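PDB 6EDI: glucokinase from Leishmania braziliensis MHOM/BR/75/M2904, which probably phosphorylates D-glucose at the expense of ATP and belongs to the actin-like ATPase superfamily. Local coordinates for residues Asp176-Met181 and Thr345-Gly350; Phe341-Cys346 and Ser386-Leu391; Glu90-Leu95 and Pro143-Pro148. All blocks are in the same frame, centred on the assembly; numbering follows the deposited sequence.

Contact 1 (Asp176-Met181 and Thr345-Gly350); sequences DYFKVM and TCVLMG
Phe178 and Met181 reach Thr345-Gly350 past an intervening strand, 389-393, of the same sheet. No hydrogen bond joins the segments, and at the nearest pair, Phe178 and Val347, the CA atoms are 8.5 Å apart. The principal encounter sets an aromatic ring against a branched side chain. Phe178 has CG anti to its carbonyl carbon (chi1 -72°), which sends the ring toward the other strand, crossing Val347 at about a right angle. Val347 answers with a single methyl: CG1, anti to the backbone N (chi1 168°), comes obliquely to the ring and lies only 3.3 Å from Phe178 CE2, a tight fit for two carbons. The same ring corner has a second neighbour at its edge, close to the ring plane, where Met349 CB stands 4.0 Å from Phe178 CE2. Met349 starts toward the ring, but its crowded first torsion (chi1 77°) and extended chain carry the sulfur end elsewhere.

Met181 and Leu348 meet on the other face of the sheet. Met181 has its chain bent at the last torsion, and SD approaches Leu348 CD2 at 3.9 Å, with CE almost as near to the same methyl; the two side chains again cross at roughly a right angle. The contact is thus apolar and buried on both faces.

The three strands belong to the second RNase H-like sheet of the ASKHA fold, where 178-182 adds an antiparallel edge beside 389-393. Helix 157-170 packs over the Phe178 face, with Leu168 against Phe178 and Leu158 and Val165 against Met349, while Val347 and Met349 also touch strand 205-210, and Gly350 leads into helix 351-355.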
ATOM      1  N   ASP A 176      16.766  20.784  -3.145  1.00 27.61           N
ATOM      2  CA  ASP A 176      18.223  20.684  -3.016  1.00 30.96           C
ATOM      3  C   ASP A 176      18.716  19.239  -3.131  1.00 33.09           C
ATOM      4  O   ASP A 176      19.876  19.005  -3.445  1.00 34.88           O
ATOM      5  CB  ASP A 176      18.701  21.316  -1.707  1.00 29.81           C
ATOM      6  CG  ASP A 176      18.412  22.808  -1.637  1.00 36.84           C
ATOM      7  OD1 ASP A 176      18.940  23.562  -2.474  1.00 43.66           O
ATOM      8  OD2 ASP A 176      17.654  23.227  -0.741  1.00 43.97           O
ATOM      9  N   TYR A 177      17.824  18.276  -2.910  1.00 27.75           N
ATOM     10  CA  TYR A 177      18.215  16.871  -2.845  1.00 29.42           C
ATOM     11  C   TYR A 177      17.615  16.026  -3.957  1.00 29.57           C
ATOM     12  O   TYR A 177      18.094  14.927  -4.248  1.00 30.78           O
ATOM     13  CB  TYR A 177      17.880  16.288  -1.463  1.00 25.85           C
ATOM     14  CG  TYR A 177      18.718  16.909  -0.379  1.00 26.79           C
ATOM     15  CD1 TYR A 177      18.372  18.133   0.165  1.00 29.92           C
ATOM     16  CD2 TYR A 177      19.873  16.295   0.073  1.00 29.63           C
ATOM     17  CE1 TYR A 177      19.143  18.726   1.142  1.00 31.76           C
ATOM     18  CE2 TYR A 177      20.660  16.883   1.053  1.00 31.00           C
ATOM     19  CZ  TYR A 177      20.289  18.102   1.578  1.00 34.47           C
ATOM     20  OH  TYR A 177      21.053  18.704   2.560  1.00 37.04           O
ATOM     21  N   PHE A 178      16.568  16.556  -4.582  1.00 29.87           N
ATOM     22  CA  PHE A 178      15.825  15.835  -5.598  1.00 28.64           C
ATOM     23  C   PHE A 178      15.564  16.735  -6.797  1.00 26.63           C
ATOM     24  O   PHE A 178      15.409  17.947  -6.638  1.00 32.69           O
ATOM     25  CB  PHE A 178      14.508  15.319  -4.996  1.00 26.34           C
ATOM     26  CG  PHE A 178      14.708  14.182  -4.041  1.00 27.27           C
ATOM     27  CD1 PHE A 178      15.033  14.414  -2.714  1.00 24.97           C
ATOM     28  CD2 PHE A 178      14.627  12.877  -4.490  1.00 28.27           C
ATOM     29  CE1 PHE A 178      15.237  13.361  -1.830  1.00 27.02           C
ATOM     30  CE2 PHE A 178      14.844  11.818  -3.620  1.00 29.20           C
ATOM     31  CZ  PHE A 178      15.147  12.054  -2.288  1.00 27.18           C
ATOM     32  N   LYS A 179      15.518  16.140  -7.985  1.00 26.44           N
ATOM     33  CA  LYS A 179      15.261  16.874  -9.227  1.00 29.56           C
ATOM     34  C   LYS A 179      14.083  16.243  -9.939  1.00 29.90           C
ATOM     35  O   LYS A 179      13.868  15.031  -9.827  1.00 27.86           O
ATOM     36  CB  LYS A 179      16.474  16.812 -10.161  1.00 29.59           C
ATOM     37  CG  LYS A 179      17.553  17.812  -9.869  1.00 35.65           C
ATOM     38  CD  LYS A 179      17.978  18.510 -11.157  1.00 41.30           C
ATOM     39  CE  LYS A 179      18.523  19.915 -10.883  1.00 51.08           C
ATOM     40  NZ  LYS A 179      18.290  20.848 -12.039  1.00 51.88           N
ATOM     41  N   VAL A 180      13.353  17.043 -10.707  1.00 28.51           N
ATOM     42  CA  VAL A 180      12.198  16.540 -11.430  1.00 27.66           C
ATOM     43  C   VAL A 180      12.633  15.781 -12.662  1.00 30.36           C
ATOM     44  O   VAL A 180      13.402  16.294 -13.471  1.00 30.82           O
ATOM     45  CB  VAL A 180      11.264  17.678 -11.850  1.00 26.58           C
ATOM     46  CG1 VAL A 180      10.108  17.149 -12.696  1.00 31.00           C
ATOM     47  CG2 VAL A 180      10.746  18.372 -10.623  1.00 23.00           C
ATOM     48  N   MET A 181      12.172  14.547 -12.791  1.00 28.25           N
ATOM     49  CA  MET A 181      12.374  13.829 -14.039  1.00 30.92           C
ATOM     50  C   MET A 181      11.320  14.303 -15.034  1.00 32.29           C
ATOM     51  O   MET A 181      11.643  14.675 -16.171  1.00 29.76           O
ATOM     52  CB  MET A 181      12.294  12.322 -13.819  1.00 29.09           C
ATOM     53  CG  MET A 181      13.368  11.814 -12.899  1.00 28.03           C
ATOM     54  SD  MET A 181      13.242  10.086 -12.386  1.00 27.81           S
ATOM     55  CE  MET A 181      12.987   9.288 -13.973  1.00 27.35           C
ATOM     56  N   THR A 345       3.284  11.676  -6.544  1.00 23.91           N
ATOM     57  CA  THR A 345       4.686  11.680  -6.916  1.00 21.67           C
ATOM     58  C   THR A 345       5.260  10.281  -6.836  1.00 23.81           C
ATOM     59  O   THR A 345       4.762   9.411  -6.104  1.00 24.72           O
ATOM     60  CB  THR A 345       5.519  12.598  -6.007  1.00 24.58           C
ATOM     61  OG1 THR A 345       5.424  12.132  -4.657  1.00 24.93           O
ATOM     62  CG2 THR A 345       5.038  14.055  -6.093  1.00 23.16           C
ATOM     63  N   CYS A 346       6.318  10.061  -7.593  1.00 26.17           N
ATOM     64  CA  CYS A 346       7.098   8.851  -7.442  1.00 22.04           C
ATOM     65  C   CYS A 346       8.543   9.287  -7.370  1.00 24.96           C
ATOM     66  O   CYS A 346       8.992  10.080  -8.195  1.00 26.76           O
ATOM     67  CB  CYS A 346       6.897   7.914  -8.624  1.00 24.70           C
ATOM     68  SG  CYS A 346       7.985   6.487  -8.610  1.00 23.36           S
ATOM     69  N   VAL A 347       9.249   8.783  -6.366  1.00 21.74           N
ATOM     70  CA  VAL A 347      10.632   9.176  -6.118  1.00 21.06           C
ATOM     71  C   VAL A 347      11.583   8.012  -6.348  1.00 24.61           C
ATOM     72  O   VAL A 347      11.406   6.919  -5.793  1.00 24.23           O
ATOM     73  CB  VAL A 347      10.811   9.667  -4.686  1.00 22.58           C
ATOM     74  CG1 VAL A 347      12.309   9.783  -4.353  1.00 27.12           C
ATOM     75  CG2 VAL A 347      10.095  10.993  -4.478  1.00 20.30           C
ATOM     76  N   LEU A 348      12.608   8.250  -7.161  1.00 24.27           N
ATOM     77  CA  LEU A 348      13.647   7.252  -7.379  1.00 24.13           C
ATOM     78  C   LEU A 348      14.852   7.715  -6.585  1.00 25.00           C
ATOM     79  O   LEU A 348      15.350   8.823  -6.805  1.00 28.45           O
ATOM     80  CB  LEU A 348      13.992   7.141  -8.870  1.00 26.09           C
ATOM     81  CG  LEU A 348      13.084   6.367  -9.833  1.00 30.21           C
ATOM     82  CD1 LEU A 348      11.685   6.914  -9.830  1.00 33.12           C
ATOM     83  CD2 LEU A 348      13.665   6.387 -11.266  1.00 26.74           C
ATOM     84  N   MET A 349      15.319   6.893  -5.649  1.00 27.70           N
ATOM     85  CA  MET A 349      16.371   7.359  -4.748  1.00 28.66           C
ATOM     86  C   MET A 349      17.424   6.311  -4.392  1.00 27.29           C
ATOM     87  O   MET A 349      17.429   5.197  -4.931  1.00 27.92           O
ATOM     88  CB  MET A 349      15.735   7.964  -3.493  1.00 28.14           C
ATOM     89  CG  MET A 349      15.201   6.961  -2.480  1.00 22.62           C
ATOM     90  SD  MET A 349      14.373   7.829  -1.124  1.00 33.27           S
ATOM     91  CE  MET A 349      14.585   6.708   0.236  1.00 31.44           C
ATOM     92  N   GLY A 350      18.347   6.683  -3.509  1.00 27.72           N
ATOM     93  CA  GLY A 350      19.437   5.790  -3.144  1.00 26.57           C
ATOM     94  C   GLY A 350      20.767   6.175  -3.779  1.00 27.61           C
ATOM     95  O   GLY A 350      20.801   6.929  -4.763  1.00 27.77           O
TER

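Contact 2 (Phe341-Cys346 and Ser386-Leu391); sequences FLPLTC and SRTTFL
A bound water is gripped three times: it donates to Leu344 O at 2.9 Å and to Arg387 O, and accepts from Thr389 OG1, whose oxygen also bonds Gly184 N. Leu344 O has a second partner, Thr389 N at 3.0 Å, along a nearly straight bond (165°). One carbonyl earlier, Thr388 OG1 donates a short 2.6 Å bond to Pro343 O, in the carbonyl plane; chi1 -60° leaves CG2 beside Cys346 N. From there the strands run parallel, the start of the pair 345-348 and 389-393 in the mixed sheet of the second RNase H-like domain: Cys346 N gives to Thr389 O, and Cys346 O takes Leu391 N at 2.8 Å almost along its C=O axis.

Cys346 lies over one face of the Phe390 ring. Its CB stands above the ring centre, 3.7 Å from the centroid, while SG, anti to the backbone N (chi1 173°), leans toward the CE2 corner, 3.6 Å from Phe390 CE2. Helix 317-341 also packs on that ring, and Leu342 abuts Glu234 of the second subunit.

The chemistry implies a buried strand start whose backbone carbonyls are satisfied by amides, a hydroxyl and one water, beside CH-pi and sulfur-aromatic contacts.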
ATOM      1  N   PHE A 341      -1.062   2.378  -6.848  1.00 19.79           N
ATOM      2  CA  PHE A 341      -1.196   3.375  -5.797  1.00 20.44           C
ATOM      3  C   PHE A 341      -1.689   4.760  -6.247  1.00 21.27           C
ATOM      4  O   PHE A 341      -2.007   5.627  -5.394  1.00 19.08           O
ATOM      5  CB  PHE A 341       0.170   3.526  -5.114  1.00 20.77           C
ATOM      6  CG  PHE A 341       0.669   2.268  -4.472  1.00 20.34           C
ATOM      7  CD1 PHE A 341      -0.073   1.650  -3.471  1.00 20.37           C
ATOM      8  CD2 PHE A 341       1.904   1.718  -4.840  1.00 20.84           C
ATOM      9  CE1 PHE A 341       0.385   0.502  -2.837  1.00 20.61           C
ATOM     10  CE2 PHE A 341       2.382   0.554  -4.221  1.00 22.92           C
ATOM     11  CZ  PHE A 341       1.618  -0.066  -3.224  1.00 25.28           C
ATOM     12  N   LEU A 342      -1.728   4.979  -7.565  1.00 21.54           N
ATOM     13  CA  LEU A 342      -2.054   6.303  -8.159  1.00 23.61           C
ATOM     14  C   LEU A 342      -1.444   7.484  -7.378  1.00 19.84           C
ATOM     15  O   LEU A 342      -2.152   8.367  -6.886  1.00 20.42           O
ATOM     16  CB  LEU A 342      -3.570   6.471  -8.380  1.00 21.92           C
ATOM     17  CG  LEU A 342      -4.220   5.490  -9.348  1.00 23.09           C
ATOM     18  CD1 LEU A 342      -5.753   5.655  -9.376  1.00 31.14           C
ATOM     19  CD2 LEU A 342      -3.653   5.652 -10.760  1.00 25.86           C
ATOM     20  N   PRO A 343      -0.100   7.508  -7.272  1.00 23.19           N
ATOM     21  CA  PRO A 343       0.577   8.485  -6.425  1.00 18.52           C
ATOM     22  C   PRO A 343       0.644   9.858  -7.076  1.00 20.69           C
ATOM     23  O   PRO A 343       0.666   9.962  -8.299  1.00 23.37           O
ATOM     24  CB  PRO A 343       2.000   7.890  -6.275  1.00 22.31           C
ATOM     25  CG  PRO A 343       2.215   7.109  -7.547  1.00 23.82           C
ATOM     26  CD  PRO A 343       0.837   6.539  -7.870  1.00 21.08           C
ATOM     27  N   LEU A 344       0.677  10.903  -6.253  1.00 19.60           N
ATOM     28  CA  LEU A 344       0.954  12.258  -6.732  1.00 21.59           C
ATOM     29  C   LEU A 344       2.379  12.314  -7.273  1.00 23.89           C
ATOM     30  O   LEU A 344       2.655  12.916  -8.319  1.00 23.31           O
ATOM     31  CB  LEU A 344       0.803  13.263  -5.574  1.00 22.27           C
ATOM     32  CG  LEU A 344       0.960  14.756  -5.866  1.00 20.53           C
ATOM     33  CD1 LEU A 344       0.100  15.169  -7.066  1.00 26.75           C
ATOM     34  CD2 LEU A 344       0.659  15.619  -4.621  1.00 24.92           C
ATOM     35  N   THR A 345       3.284  11.676  -6.544  1.00 23.91           N
ATOM     36  CA  THR A 345       4.686  11.680  -6.916  1.00 21.67           C
ATOM     37  C   THR A 345       5.260  10.281  -6.836  1.00 23.81           C
ATOM     38  O   THR A 345       4.762   9.411  -6.104  1.00 24.72           O
ATOM     39  CB  THR A 345       5.519  12.598  -6.007  1.00 24.58           C
ATOM     40  OG1 THR A 345       5.424  12.132  -4.657  1.00 24.93           O
ATOM     41  CG2 THR A 345       5.038  14.055  -6.093  1.00 23.16           C
ATOM     42  N   CYS A 346       6.318  10.061  -7.593  1.00 26.17           N
ATOM     43  CA  CYS A 346       7.098   8.851  -7.442  1.00 22.04           C
ATOM     44  C   CYS A 346       8.543   9.287  -7.370  1.00 24.96           C
ATOM     45  O   CYS A 346       8.992  10.080  -8.195  1.00 26.76           O
ATOM     46  CB  CYS A 346       6.897   7.914  -8.624  1.00 24.70           C
ATOM     47  SG  CYS A 346       7.985   6.487  -8.610  1.00 23.36           S
ATOM     48  N   SER A 386       0.499   8.910 -16.293  1.00 27.23           N
ATOM     49  CA  SER A 386       1.057  10.227 -16.615  1.00 29.00           C
ATOM     50  C   SER A 386       0.591  11.317 -15.645  1.00 27.92           C
ATOM     51  O   SER A 386       1.048  12.458 -15.720  1.00 30.41           O
ATOM     52  CB  SER A 386       0.697  10.615 -18.049  1.00 28.80           C
ATOM     53  OG  SER A 386      -0.702  10.568 -18.234  1.00 30.45           O
ATOM     54  N   ARG A 387      -0.311  10.964 -14.733  1.00 25.77           N
ATOM     55  CA  ARG A 387      -0.744  11.908 -13.698  1.00 27.65           C
ATOM     56  C   ARG A 387       0.365  12.179 -12.696  1.00 27.38           C
ATOM     57  O   ARG A 387       0.356  13.206 -12.012  1.00 29.57           O
ATOM     58  CB  ARG A 387      -1.969  11.377 -12.957  1.00 29.55           C
ATOM     59  CG  ARG A 387      -3.176  11.119 -13.850  1.00 30.97           C
ATOM     60  CD  ARG A 387      -4.307  10.533 -13.027  1.00 30.37           C
ATOM     61  NE  ARG A 387      -5.525  10.297 -13.808  1.00 28.33           N
ATOM     62  CZ  ARG A 387      -6.672   9.888 -13.282  1.00 32.67           C
ATOM     63  NH1 ARG A 387      -6.753   9.687 -11.975  1.00 30.31           N
ATOM     64  NH2 ARG A 387      -7.737   9.686 -14.057  1.00 34.17           N
ATOM     65  N   THR A 388       1.316  11.249 -12.618  1.00 27.13           N
ATOM     66  CA  THR A 388       2.328  11.235 -11.561  1.00 27.63           C
ATOM     67  C   THR A 388       3.608  11.997 -11.912  1.00 28.70           C
ATOM     68  O   THR A 388       4.188  11.808 -12.983  1.00 28.99           O
ATOM     69  CB  THR A 388       2.668   9.771 -11.159  1.00 27.08           C
ATOM     70  OG1 THR A 388       1.478   9.128 -10.679  1.00 23.83           O
ATOM     71  CG2 THR A 388       3.739   9.731 -10.070  1.00 26.92           C
ATOM     72  N   THR A 389       4.039  12.856 -10.992  1.00 26.89           N
ATOM     73  CA  THR A 389       5.288  13.594 -11.109  1.00 25.67           C
ATOM     74  C   THR A 389       6.417  12.700 -10.611  1.00 29.64           C
ATOM     75  O   THR A 389       6.346  12.189  -9.489  1.00 28.57           O
ATOM     76  CB  THR A 389       5.213  14.888 -10.266  1.00 28.01           C
ATOM     77  OG1 THR A 389       4.216  15.754 -10.823  1.00 25.82           O
ATOM     78  CG2 THR A 389       6.550  15.613 -10.220  1.00 28.33           C
ATOM     79  N   PHE A 390       7.446  12.486 -11.440  1.00 27.67           N
ATOM     80  CA  PHE A 390       8.590  11.659 -11.042  1.00 31.37           C
ATOM     81  C   PHE A 390       9.768  12.516 -10.630  1.00 27.88           C
ATOM     82  O   PHE A 390      10.051  13.538 -11.262  1.00 26.87           O
ATOM     83  CB  PHE A 390       9.035  10.714 -12.158  1.00 24.36           C
ATOM     84  CG  PHE A 390       8.290   9.404 -12.184  1.00 29.58           C
ATOM     85  CD1 PHE A 390       6.907   9.375 -12.321  1.00 26.93           C
ATOM     86  CD2 PHE A 390       8.975   8.205 -12.087  1.00 26.44           C
ATOM     87  CE1 PHE A 390       6.227   8.165 -12.352  1.00 28.13           C
ATOM     88  CE2 PHE A 390       8.319   6.999 -12.124  1.00 24.43           C
ATOM     89  CZ  PHE A 390       6.940   6.969 -12.248  1.00 26.80           C
ATOM     90  N   LEU A 391      10.418  12.100  -9.548  1.00 27.46           N
ATOM     91  CA  LEU A 391      11.583  12.797  -9.004  1.00 26.75           C
ATOM     92  C   LEU A 391      12.746  11.820  -8.848  1.00 27.01           C
ATOM     93  O   LEU A 391      12.537  10.617  -8.712  1.00 26.01           O
ATOM     94  CB  LEU A 391      11.258  13.426  -7.641  1.00 26.13           C
ATOM     95  CG  LEU A 391      10.058  14.359  -7.494  1.00 31.02           C
ATOM     96  CD1 LEU A 391       9.994  14.853  -6.057  1.00 28.92           C
ATOM     97  CD2 LEU A 391      10.140  15.538  -8.458  1.00 29.31           C
TER
HETATM   98  O   HOH W   1       1.643  14.911 -10.187  1.00 24.47           O

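Contact 3 (Glu90-Leu95 and Pro143-Pro148); sequences EVLQHL and PVELFP
Val91 is the first residue of the helical segment to touch the loop, and it does so loosely: its CG1, anti to the backbone N, comes no nearer than 4.4 Å to Leu146 CD1. Val91 also rests on Val54 and Phe56 of strand 51-58, so the contact joins helix 84-98, packed on the first mixed sheet, to the loop between strands 137-138 and 152-156. Leu92, next along, carries the contact. Its CD2 methyl enters the turn and has three neighbours there. Leu146 comes tip to tip, with its CG 3.7 Å from Leu92 CD2; Pro143 offers its CB at the same 3.7 Å from Leu92 CD2; and the carboxylate of Glu145 lies obliquely across, OE1 being 3.4 Å from Leu92 CD2. Both torsions of Leu92 (chi1 -143°, chi2 12°) lie off the usual staggered values. A turn later Leu95 also points toward the loop; its neighbours include Leu107, which Leu92, Glu145 and Leu146 touch as well.

The receiving loop is shaped by Pro143 O, which accepts from Leu146 N and, at 2.7 Å, from Phe147 N, in a turn with helical backbone angles. No hydrogen bond crosses between the segments: aliphatic carbons of Val91, Leu92, Pro143, Glu145 and Leu146 supply the packing, while Glu145 OE2 forms a long, weak ion pair with Lys96, just beyond the helical segment.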
ATOM      1  N   GLU A  90      24.682   3.412  27.068  1.00 33.60           N
ATOM      2  CA  GLU A  90      25.879   4.263  27.054  1.00 37.95           C
ATOM      3  C   GLU A  90      25.558   5.723  26.729  1.00 38.83           C
ATOM      4  O   GLU A  90      26.196   6.635  27.254  1.00 35.65           O
ATOM      5  CB  GLU A  90      26.934   3.745  26.069  1.00 39.86           C
ATOM      6  CG  GLU A  90      27.472   2.365  26.374  1.00 42.93           C
ATOM      7  CD  GLU A  90      28.956   2.240  26.073  1.00 47.79           C
ATOM      8  OE1 GLU A  90      29.331   2.128  24.885  1.00 47.71           O
ATOM      9  OE2 GLU A  90      29.748   2.259  27.036  1.00 56.52           O
ATOM     10  N   VAL A  91      24.582   5.947  25.851  1.00 37.88           N
ATOM     11  CA  VAL A  91      24.184   7.310  25.498  1.00 34.13           C
ATOM     12  C   VAL A  91      23.483   7.947  26.688  1.00 37.56           C
ATOM     13  O   VAL A  91      23.766   9.093  27.069  1.00 36.17           O
ATOM     14  CB  VAL A  91      23.237   7.330  24.282  1.00 31.16           C
ATOM     15  CG1 VAL A  91      22.660   8.731  24.065  1.00 32.27           C
ATOM     16  CG2 VAL A  91      23.961   6.856  23.035  1.00 35.89           C
ATOM     17  N   LEU A  92      22.581   7.174  27.281  1.00 35.14           N
ATOM     18  CA  LEU A  92      21.774   7.638  28.394  1.00 41.82           C
ATOM     19  C   LEU A  92      22.639   7.903  29.637  1.00 43.16           C
ATOM     20  O   LEU A  92      22.545   8.967  30.237  1.00 45.48           O
ATOM     21  CB  LEU A  92      20.654   6.633  28.677  1.00 42.89           C
ATOM     22  CG  LEU A  92      19.290   7.186  29.095  1.00 48.72           C
ATOM     23  CD1 LEU A  92      19.215   8.689  28.883  1.00 46.94           C
ATOM     24  CD2 LEU A  92      18.166   6.484  28.345  1.00 44.39           C
ATOM     25  N   GLN A  93      23.505   6.956  29.996  1.00 44.39           N
ATOM     26  CA  GLN A  93      24.406   7.152  31.131  1.00 46.90           C
ATOM     27  C   GLN A  93      25.366   8.320  30.887  1.00 45.46           C
ATOM     28  O   GLN A  93      25.763   9.011  31.828  1.00 47.77           O
ATOM     29  CB  GLN A  93      25.185   5.869  31.472  1.00 47.09           C
ATOM     30  CG  GLN A  93      24.315   4.624  31.765  1.00 48.50           C
ATOM     31  CD  GLN A  93      23.156   4.869  32.732  1.00 51.82           C
ATOM     32  OE1 GLN A  93      22.023   4.445  32.479  1.00 59.83           O
ATOM     33  NE2 GLN A  93      23.437   5.532  33.852  1.00 56.10           N
ATOM     34  N   HIS A  94      25.726   8.562  29.630  1.00 41.92           N
ATOM     35  CA  HIS A  94      26.609   9.686  29.316  1.00 42.91           C
ATOM     36  C   HIS A  94      25.898  11.014  29.519  1.00 42.51           C
ATOM     37  O   HIS A  94      26.500  11.976  29.993  1.00 44.62           O
ATOM     38  CB  HIS A  94      27.123   9.628  27.879  1.00 39.85           C
ATOM     39  CG  HIS A  94      27.810  10.885  27.435  1.00 44.25           C
ATOM     40  ND1 HIS A  94      29.163  11.088  27.599  1.00 40.58           N
ATOM     41  CD2 HIS A  94      27.331  12.003  26.839  1.00 40.73           C
ATOM     42  CE1 HIS A  94      29.489  12.276  27.121  1.00 41.65           C
ATOM     43  NE2 HIS A  94      28.397  12.854  26.654  1.00 42.01           N
ATOM     44  N   LEU A  95      24.626  11.077  29.123  1.00 40.94           N
ATOM     45  CA  LEU A  95      23.844  12.295  29.285  1.00 40.98           C
ATOM     46  C   LEU A  95      23.624  12.640  30.759  1.00 44.80           C
ATOM     47  O   LEU A  95      23.679  13.807  31.135  1.00 45.44           O
ATOM     48  CB  LEU A  95      22.497  12.194  28.561  1.00 39.49           C
ATOM     49  CG  LEU A  95      22.511  12.132  27.033  1.00 35.44           C
ATOM     50  CD1 LEU A  95      21.086  11.939  26.505  1.00 32.13           C
ATOM     51  CD2 LEU A  95      23.128  13.386  26.450  1.00 30.79           C
ATOM     52  N   PRO A 143      15.133   1.744  26.049  1.00 31.35           N
ATOM     53  CA  PRO A 143      15.065   2.834  27.033  1.00 35.93           C
ATOM     54  C   PRO A 143      13.943   3.813  26.753  1.00 34.01           C
ATOM     55  O   PRO A 143      13.984   4.509  25.742  1.00 35.09           O
ATOM     56  CB  PRO A 143      16.386   3.562  26.811  1.00 36.76           C
ATOM     57  CG  PRO A 143      17.322   2.505  26.398  1.00 38.52           C
ATOM     58  CD  PRO A 143      16.513   1.551  25.556  1.00 35.56           C
ATOM     59  N   VAL A 144      12.979   3.897  27.659  1.00 35.13           N
ATOM     60  CA  VAL A 144      11.825   4.755  27.472  1.00 39.28           C
ATOM     61  C   VAL A 144      12.202   6.234  27.349  1.00 38.00           C
ATOM     62  O   VAL A 144      11.504   7.016  26.700  1.00 34.22           O
ATOM     63  CB  VAL A 144      10.798   4.507  28.591  1.00 37.31           C
ATOM     64  CG1 VAL A 144      10.549   5.771  29.408  1.00 38.01           C
ATOM     65  CG2 VAL A 144       9.549   3.962  28.004  1.00 35.22           C
ATOM     66  N   GLU A 145      13.321   6.611  27.954  1.00 35.59           N
ATOM     67  CA  GLU A 145      13.769   7.989  27.868  1.00 35.82           C
ATOM     68  C   GLU A 145      14.223   8.334  26.451  1.00 35.39           C
ATOM     69  O   GLU A 145      14.180   9.498  26.047  1.00 31.84           O
ATOM     70  CB  GLU A 145      14.899   8.236  28.869  1.00 39.84           C
ATOM     71  CG  GLU A 145      14.546   7.856  30.303  1.00 43.37           C
ATOM     72  CD  GLU A 145      15.766   7.773  31.203  1.00 48.44           C
ATOM     73  OE1 GLU A 145      16.430   6.715  31.208  1.00 52.48           O
ATOM     74  OE2 GLU A 145      16.067   8.765  31.901  1.00 51.37           O
ATOM     75  N   LEU A 146      14.674   7.329  25.701  1.00 32.99           N
ATOM     76  CA  LEU A 146      15.048   7.557  24.304  1.00 34.33           C
ATOM     77  C   LEU A 146      13.921   7.154  23.370  1.00 32.59           C
ATOM     78  O   LEU A 146      13.823   7.659  22.250  1.00 31.01           O
ATOM     79  CB  LEU A 146      16.333   6.807  23.931  1.00 33.01           C
ATOM     80  CG  LEU A 146      17.559   7.238  24.729  1.00 37.66           C
ATOM     81  CD1 LEU A 146      18.820   6.542  24.249  1.00 33.21           C
ATOM     82  CD2 LEU A 146      17.725   8.753  24.664  1.00 31.21           C
ATOM     83  N   PHE A 147      13.063   6.256  23.836  1.00 30.60           N
ATOM     84  CA  PHE A 147      11.963   5.774  23.010  1.00 32.19           C
ATOM     85  C   PHE A 147      10.647   5.833  23.765  1.00 29.46           C
ATOM     86  O   PHE A 147      10.208   4.823  24.336  1.00 33.36           O
ATOM     87  CB  PHE A 147      12.247   4.358  22.497  1.00 28.48           C
ATOM     88  CG  PHE A 147      13.525   4.258  21.705  1.00 34.61           C
ATOM     89  CD1 PHE A 147      14.738   4.002  22.341  1.00 31.98           C
ATOM     90  CD2 PHE A 147      13.517   4.454  20.326  1.00 30.36           C
ATOM     91  CE1 PHE A 147      15.922   3.931  21.614  1.00 31.82           C
ATOM     92  CE2 PHE A 147      14.685   4.385  19.590  1.00 30.22           C
ATOM     93  CZ  PHE A 147      15.897   4.120  20.234  1.00 32.95           C
ATOM     94  N   PRO A 148      10.006   7.019  23.754  1.00 31.44           N
ATOM     95  CA  PRO A 148       8.813   7.243  24.576  1.00 36.43           C
ATOM     96  C   PRO A 148       7.686   6.302  24.210  1.00 36.23           C
ATOM     97  O   PRO A 148       7.498   5.978  23.027  1.00 30.86           O
ATOM     98  CB  PRO A 148       8.428   8.698  24.261  1.00 33.79           C
ATOM     99  CG  PRO A 148       9.701   9.356  23.869  1.00 28.92           C
ATOM    100  CD  PRO A 148      10.456   8.266  23.099  1.00 28.31           C
TER

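Following the chain from its N terminus, contact 3 closes first, folding helix 84-98 of the first sheet's domain against the loop that leads to strand 152-156. Only then does the chain enter the second sheet, at 176-181, where contact 1 opens; it closes 164 residues later at 345-350. Contact 2 opens on the stretch where contact 1 closes and ends at 386-391, so the two neither nest nor cross but join at Thr345 and Cys346. Strand 389-393 ties both into one sheet, through probable hydrogen bonds from Met181 N to Phe390 O and from Leu348 N to Leu391 O. Contact 3 stays apart, its centre about 40 Å from that of contact 2.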